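PDB 6MCA: ankyrin repeat domain protein from Legionella pneumophila subsp. pneumophila, which is a bacterial effector that interacts with LARP7, a component of the host 7SK snRNP complex. Local coordinates for residues 106-109 with 110-114; 145-148 with 149-153. One frame throughout, in Å; residues are numbered along the deposited sequence.

Contact 1: 106-109 with 110-114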
ATOM      1  N   LEU A 106     -22.654   5.125 -13.817  1.00 31.94           N
ATOM      2  CA  LEU A 106     -22.689   5.328 -15.261  1.00 31.90           C
ATOM      3  C   LEU A 106     -21.785   4.331 -15.975  1.00 30.71           C
ATOM      4  O   LEU A 106     -22.176   3.729 -16.982  1.00 36.10           O
ATOM      5  CB  LEU A 106     -22.281   6.761 -15.602  1.00 31.43           C
ATOM      6  CG  LEU A 106     -22.014   7.036 -17.084  1.00 41.29           C
ATOM      7  CD1 LEU A 106     -23.286   6.873 -17.906  1.00 35.53           C
ATOM      8  CD2 LEU A 106     -21.409   8.416 -17.284  1.00 28.19           C
ATOM      9  N   LEU A 107     -20.567   4.142 -15.462  1.00 30.07           N
ATOM     10  CA  LEU A 107     -19.636   3.215 -16.098  1.00 31.98           C
ATOM     11  C   LEU A 107     -20.142   1.780 -16.019  1.00 30.88           C
ATOM     12  O   LEU A 107     -20.090   1.042 -17.011  1.00 33.03           O
ATOM     13  CB  LEU A 107     -18.254   3.338 -15.457  1.00 29.61           C
ATOM     14  CG  LEU A 107     -17.527   4.659 -15.709  1.00 32.85           C
ATOM     15  CD1 LEU A 107     -16.217   4.709 -14.941  1.00 26.33           C
ATOM     16  CD2 LEU A 107     -17.287   4.864 -17.197  1.00 28.01           C
ATOM     17  N   LEU A 108     -20.641   1.367 -14.851  1.00 36.76           N
ATOM     18  CA  LEU A 108     -21.142   0.004 -14.697  1.00 29.30           C
ATOM     19  C   LEU A 108     -22.370  -0.246 -15.564  1.00 40.13           C
ATOM     20  O   LEU A 108     -22.578  -1.372 -16.029  1.00 26.28           O
ATOM     21  CB  LEU A 108     -21.468  -0.274 -13.230  1.00 32.24           C
ATOM     22  CG  LEU A 108     -20.281  -0.440 -12.279  1.00 26.61           C
ATOM     23  CD1 LEU A 108     -20.756  -0.480 -10.836  1.00 23.91           C
ATOM     24  CD2 LEU A 108     -19.492  -1.693 -12.623  1.00 17.40           C
ATOM     25  N   THR A 109     -23.190   0.785 -15.790  1.00 28.56           N
ATOM     26  CA  THR A 109     -24.381   0.619 -16.615  1.00 34.07           C
ATOM     27  C   THR A 109     -24.017   0.215 -18.040  1.00 43.00           C
ATOM     28  O   THR A 109     -24.711  -0.600 -18.658  1.00 44.62           O
ATOM     29  CB  THR A 109     -25.198   1.912 -16.618  1.00 32.11           C
ATOM     30  OG1 THR A 109     -25.619   2.216 -15.282  1.00 37.40           O
ATOM     31  CG2 THR A 109     -26.423   1.776 -17.511  1.00 34.69           C
ATOM     32  N   TYR A 110     -22.922   0.757 -18.570  1.00 36.61           N
ATOM     33  CA  TYR A 110     -22.547   0.551 -19.963  1.00 30.30           C
ATOM     34  C   TYR A 110     -21.359  -0.396 -20.118  1.00 26.16           C
ATOM     35  O   TYR A 110     -20.589  -0.283 -21.073  1.00 39.40           O
ATOM     36  CB  TYR A 110     -22.262   1.893 -20.636  1.00 26.85           C
ATOM     37  CG  TYR A 110     -23.499   2.751 -20.791  1.00 43.70           C
ATOM     38  CD1 TYR A 110     -23.899   3.617 -19.782  1.00 23.51           C
ATOM     39  CD2 TYR A 110     -24.276   2.683 -21.941  1.00 37.00           C
ATOM     40  CE1 TYR A 110     -25.032   4.398 -19.916  1.00 38.21           C
ATOM     41  CE2 TYR A 110     -25.410   3.460 -22.085  1.00 40.32           C
ATOM     42  CZ  TYR A 110     -25.783   4.316 -21.070  1.00 43.06           C
ATOM     43  OH  TYR A 110     -26.911   5.091 -21.208  1.00 59.28           O
ATOM     44  N   GLY A 111     -21.198  -1.329 -19.186  1.00 32.20           N
ATOM     45  CA  GLY A 111     -20.318  -2.461 -19.386  1.00 20.54           C
ATOM     46  C   GLY A 111     -18.942  -2.398 -18.759  1.00 28.15           C
ATOM     47  O   GLY A 111     -18.077  -3.191 -19.150  1.00 35.12           O
ATOM     48  N   ALA A 112     -18.705  -1.499 -17.805  1.00 31.20           N
ATOM     49  CA  ALA A 112     -17.413  -1.466 -17.132  1.00 29.49           C
ATOM     50  C   ALA A 112     -17.222  -2.733 -16.306  1.00 25.99           C
ATOM     51  O   ALA A 112     -18.090  -3.103 -15.510  1.00 28.39           O
ATOM     52  CB  ALA A 112     -17.298  -0.230 -16.243  1.00 37.87           C
ATOM     53  N   ASP A 113     -16.091  -3.396 -16.502  1.00 26.92           N
ATOM     54  CA  ASP A 113     -15.795  -4.648 -15.814  1.00 31.38           C
ATOM     55  C   ASP A 113     -15.592  -4.393 -14.325  1.00 44.32           C
ATOM     56  O   ASP A 113     -14.594  -3.763 -13.949  1.00 32.79           O
ATOM     57  CB  ASP A 113     -14.550  -5.295 -16.423  1.00 26.46           C
ATOM     58  CG  ASP A 113     -14.218  -6.639 -15.795  1.00 40.92           C
ATOM     59  OD1 ASP A 113     -15.057  -7.180 -15.046  1.00 44.22           O
ATOM     60  OD2 ASP A 113     -13.111  -7.157 -16.056  1.00 46.99           O
ATOM     61  N   PRO A 114     -16.486  -4.863 -13.449  1.00 46.32           N
ATOM     62  CA  PRO A 114     -16.320  -4.593 -12.013  1.00 33.76           C
ATOM     63  C   PRO A 114     -15.207  -5.394 -11.363  1.00 34.80           C
ATOM     64  O   PRO A 114     -14.889  -5.139 -10.194  1.00 29.13           O
ATOM     65  CB  PRO A 114     -17.685  -4.977 -11.431  1.00 39.56           C
ATOM     66  CG  PRO A 114     -18.167  -6.058 -12.341  1.00 38.60           C
ATOM     67  CD  PRO A 114     -17.665  -5.703 -13.721  1.00 32.35           C
TER
HETATM   68  O   HOH W   1     -20.976  -3.166 -15.850  1.00 33.36           O
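Leu-107 and Ala-112 meet in a Schellman motif that ends helix 101-109 within the predicted ankyrin repeat. The bond that closes it runs from Ala-112 N to Leu-107 O, 3.0 Å long and 153° at the hydrogen, with the donor standing above the carbonyl plane. Inside it, Gly-111 N gives a long, weak bond to Leu-108 O (3.4 Å). Gly-111 turns the chain with a positive phi of 100°, the left-handed backbone conformation usual at this position of a Schellman motif. Tyr-110 N splits weakly between Leu-106 O and Leu-107 O. The methyl of Ala-112 lies 3.8 Å from Leu-107 CB, the apolar contact expected across this motif. A water donates to Ala-112 O at 2.9 Å; its link to Leu-108 O is too short to be trusted. Beyond the turn, Asn-82 accepts the N-H of Asp-113 through OD1 and donates through ND2 to Gly-111 O, while Thr-109 OG1 bonds to Lys-105 O. On the flank, Tyr-110 presents its ring edge to Leu-106 O. With chi1 at 169°, Leu-106 turns CG beside its carbonyl carbon, and CD1 comes to 3.6 Å from Tyr-110 CE1.

Contact 2: 145-148 with 149-153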
ATOM      1  N   ALA A 145     -19.077  -7.470  -8.629  1.00 28.25           N
ATOM      2  CA  ALA A 145     -17.732  -7.478  -8.068  1.00 36.87           C
ATOM      3  C   ALA A 145     -17.590  -8.575  -7.017  1.00 29.99           C
ATOM      4  O   ALA A 145     -18.493  -8.804  -6.208  1.00 30.60           O
ATOM      5  CB  ALA A 145     -17.400  -6.117  -7.459  1.00 34.06           C
ATOM      6  N   LYS A 146     -16.444  -9.255  -7.034  1.00 28.23           N
ATOM      7  CA  LYS A 146     -16.166 -10.361  -6.124  1.00 25.30           C
ATOM      8  C   LYS A 146     -15.207  -9.889  -5.036  1.00 41.29           C
ATOM      9  O   LYS A 146     -14.078  -9.482  -5.329  1.00 40.07           O
ATOM     10  CB  LYS A 146     -15.583 -11.554  -6.881  1.00 32.72           C
ATOM     11  CG  LYS A 146     -16.412 -11.997  -8.080  1.00 47.88           C
ATOM     12  CD  LYS A 146     -17.809 -12.433  -7.665  1.00 56.85           C
ATOM     13  CE  LYS A 146     -18.581 -13.012  -8.841  1.00 65.24           C
ATOM     14  NZ  LYS A 146     -19.966 -13.410  -8.464  1.00 61.63           N
ATOM     15  N   LEU A 147     -15.656  -9.966  -3.779  1.00 37.32           N
ATOM     16  CA  LEU A 147     -14.897  -9.403  -2.665  1.00 33.29           C
ATOM     17  C   LEU A 147     -13.648 -10.218  -2.344  1.00 34.21           C
ATOM     18  O   LEU A 147     -12.649  -9.659  -1.866  1.00 35.70           O
ATOM     19  CB  LEU A 147     -15.798  -9.306  -1.433  1.00 34.34           C
ATOM     20  CG  LEU A 147     -15.223  -8.685  -0.159  1.00 36.51           C
ATOM     21  CD1 LEU A 147     -14.757  -7.269  -0.428  1.00 32.02           C
ATOM     22  CD2 LEU A 147     -16.253  -8.709   0.959  1.00 27.17           C
ATOM     23  N   ASP A 148     -13.685 -11.529  -2.594  1.00 29.87           N
ATOM     24  CA  ASP A 148     -12.570 -12.388  -2.208  1.00 39.01           C
ATOM     25  C   ASP A 148     -11.285 -12.007  -2.930  1.00 36.37           C
ATOM     26  O   ASP A 148     -10.200 -12.122  -2.355  1.00 38.68           O
ATOM     27  CB  ASP A 148     -12.916 -13.853  -2.475  1.00 44.97           C
ATOM     28  CG  ASP A 148     -13.843 -14.431  -1.423  1.00 66.21           C
ATOM     29  OD1 ASP A 148     -13.808 -13.951  -0.270  1.00 49.06           O
ATOM     30  OD2 ASP A 148     -14.606 -15.366  -1.749  1.00 62.76           O
ATOM     31  N   PHE A 149     -11.385 -11.548  -4.179  1.00 37.25           N
ATOM     32  CA  PHE A 149     -10.200 -11.101  -4.907  1.00 27.52           C
ATOM     33  C   PHE A 149      -9.508  -9.955  -4.174  1.00 30.29           C
ATOM     34  O   PHE A 149      -8.293  -9.996  -3.932  1.00 23.02           O
ATOM     35  CB  PHE A 149     -10.601 -10.684  -6.324  1.00 37.00           C
ATOM     36  CG  PHE A 149      -9.441 -10.438  -7.247  1.00 30.02           C
ATOM     37  CD1 PHE A 149      -8.178 -10.928  -6.957  1.00 26.64           C
ATOM     38  CD2 PHE A 149      -9.622  -9.717  -8.416  1.00 30.88           C
ATOM     39  CE1 PHE A 149      -7.118 -10.696  -7.812  1.00 31.46           C
ATOM     40  CE2 PHE A 149      -8.567  -9.482  -9.274  1.00 27.97           C
ATOM     41  CZ  PHE A 149      -7.314  -9.973  -8.972  1.00 35.76           C
ATOM     42  N   ALA A 150     -10.271  -8.922  -3.810  1.00 19.84           N
ATOM     43  CA  ALA A 150      -9.697  -7.782  -3.102  1.00 23.60           C
ATOM     44  C   ALA A 150      -9.131  -8.203  -1.752  1.00 29.65           C
ATOM     45  O   ALA A 150      -8.021  -7.798  -1.378  1.00 26.96           O
ATOM     46  CB  ALA A 150     -10.753  -6.690  -2.928  1.00 21.65           C
ATOM     47  N   LEU A 151      -9.884  -9.015  -1.003  1.00 35.00           N
ATOM     48  CA  LEU A 151      -9.410  -9.444   0.311  1.00 24.22           C
ATOM     49  C   LEU A 151      -8.112 -10.234   0.203  1.00 28.70           C
ATOM     50  O   LEU A 151      -7.178 -10.018   0.985  1.00 27.38           O
ATOM     51  CB  LEU A 151     -10.485 -10.269   1.018  1.00 25.49           C
ATOM     52  CG  LEU A 151     -11.765  -9.534   1.420  1.00 35.32           C
ATOM     53  CD1 LEU A 151     -12.657 -10.437   2.258  1.00 36.13           C
ATOM     54  CD2 LEU A 151     -11.440  -8.250   2.166  1.00 24.44           C
ATOM     55  N   ASP A 152      -8.029 -11.146  -0.770  1.00 29.35           N
ATOM     56  CA  ASP A 152      -6.831 -11.961  -0.926  1.00 34.74           C
ATOM     57  C   ASP A 152      -5.643 -11.120  -1.368  1.00 37.06           C
ATOM     58  O   ASP A 152      -4.523 -11.331  -0.891  1.00 35.23           O
ATOM     59  CB  ASP A 152      -7.088 -13.092  -1.921  1.00 34.98           C
ATOM     60  CG  ASP A 152      -8.118 -14.085  -1.421  1.00 49.28           C
ATOM     61  OD1 ASP A 152      -8.314 -14.171  -0.189  1.00 46.76           O
ATOM     62  OD2 ASP A 152      -8.733 -14.779  -2.258  1.00 45.07           O
ATOM     63  N   PHE A 153      -5.860 -10.163  -2.276  1.00 34.51           N
ATOM     64  CA  PHE A 153      -4.771  -9.275  -2.671  1.00 31.72           C
ATOM     65  C   PHE A 153      -4.245  -8.495  -1.472  1.00 32.86           C
ATOM     66  O   PHE A 153      -3.029  -8.432  -1.240  1.00 26.20           O
ATOM     67  CB  PHE A 153      -5.236  -8.318  -3.771  1.00 30.94           C
ATOM     68  CG  PHE A 153      -4.198  -7.301  -4.169  1.00 32.09           C
ATOM     69  CD1 PHE A 153      -3.267  -7.592  -5.152  1.00 36.40           C
ATOM     70  CD2 PHE A 153      -4.153  -6.056  -3.560  1.00 31.26           C
ATOM     71  CE1 PHE A 153      -2.309  -6.664  -5.518  1.00 31.39           C
ATOM     72  CE2 PHE A 153      -3.196  -5.125  -3.921  1.00 33.27           C
ATOM     73  CZ  PHE A 153      -2.275  -5.428  -4.903  1.00 35.79           C
TER
HETATM   74  O   HOH W   2     -11.348 -13.957   1.519  1.00 52.07           O
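Asp-148 O accepts the N-H of Asp-152 at 2.9 Å and 160°, the shortest sound polar bond across this opening turn of helix 147-162. Its companion, Leu-151 N to Leu-147 O, is 3.0 Å and straighter at 170°; both are i to i+4 helical bonds. The Asp-152 carboxylate turns back toward the same oxygen, OD2 coming to 3.0 Å from Asp-148 O; since both are acceptors, nothing bonds there, and OD2 instead makes a salt bridge with Arg-406. Asp-148 OD2 has a long, weak ion pair with that arginine. A water donates to Asp-148 OD1 at 3.0 Å and weakly to Asp-152 OD1, bridging two carboxylates of like charge whose OD1 atoms are 5.5 Å apart; the arginine, and perhaps the N-terminal end of the helix, probably offset their repulsion. One turn apart, Leu-147 and Leu-151 cross at their branch points, CG to CG 3.9 Å, because Leu-147 swings its CG beside its carbonyl carbon (chi1 -177°). Both leucines press on Val-129 of helix 126-131, and Leu-147 also on Tyr-141 of helix 134-142. Phe-149 instead reaches Ile-179 of strand 178-182 and meets the Tyr-117 ring nearly at right angles.

Overall arrangement
Contact 1 comes first along the chain and contact 2 follows, with helices 126-131 and 134-142 between them; their centres are 18 Å apart on the same side of the chain's centre. Contact 1 ends helix 101-109 in the ankyrin repeats, whereas contact 2 opens helix 147-162 and lies nearer the middle of the protein. They touch where Pro-114 O packs 3.8 Å from Ala-145 CB, and Asn-115, just past contact 1, bonds through OD1 to Lys-146 N. Leu-140 of helix 134-142 touches both Leu-108 and Ala-145. Contact 1 thus lies among the ankyrin helices, while contact 2 begins a helix that packs both on helices 126-131 and 134-142 and against strand 178-182.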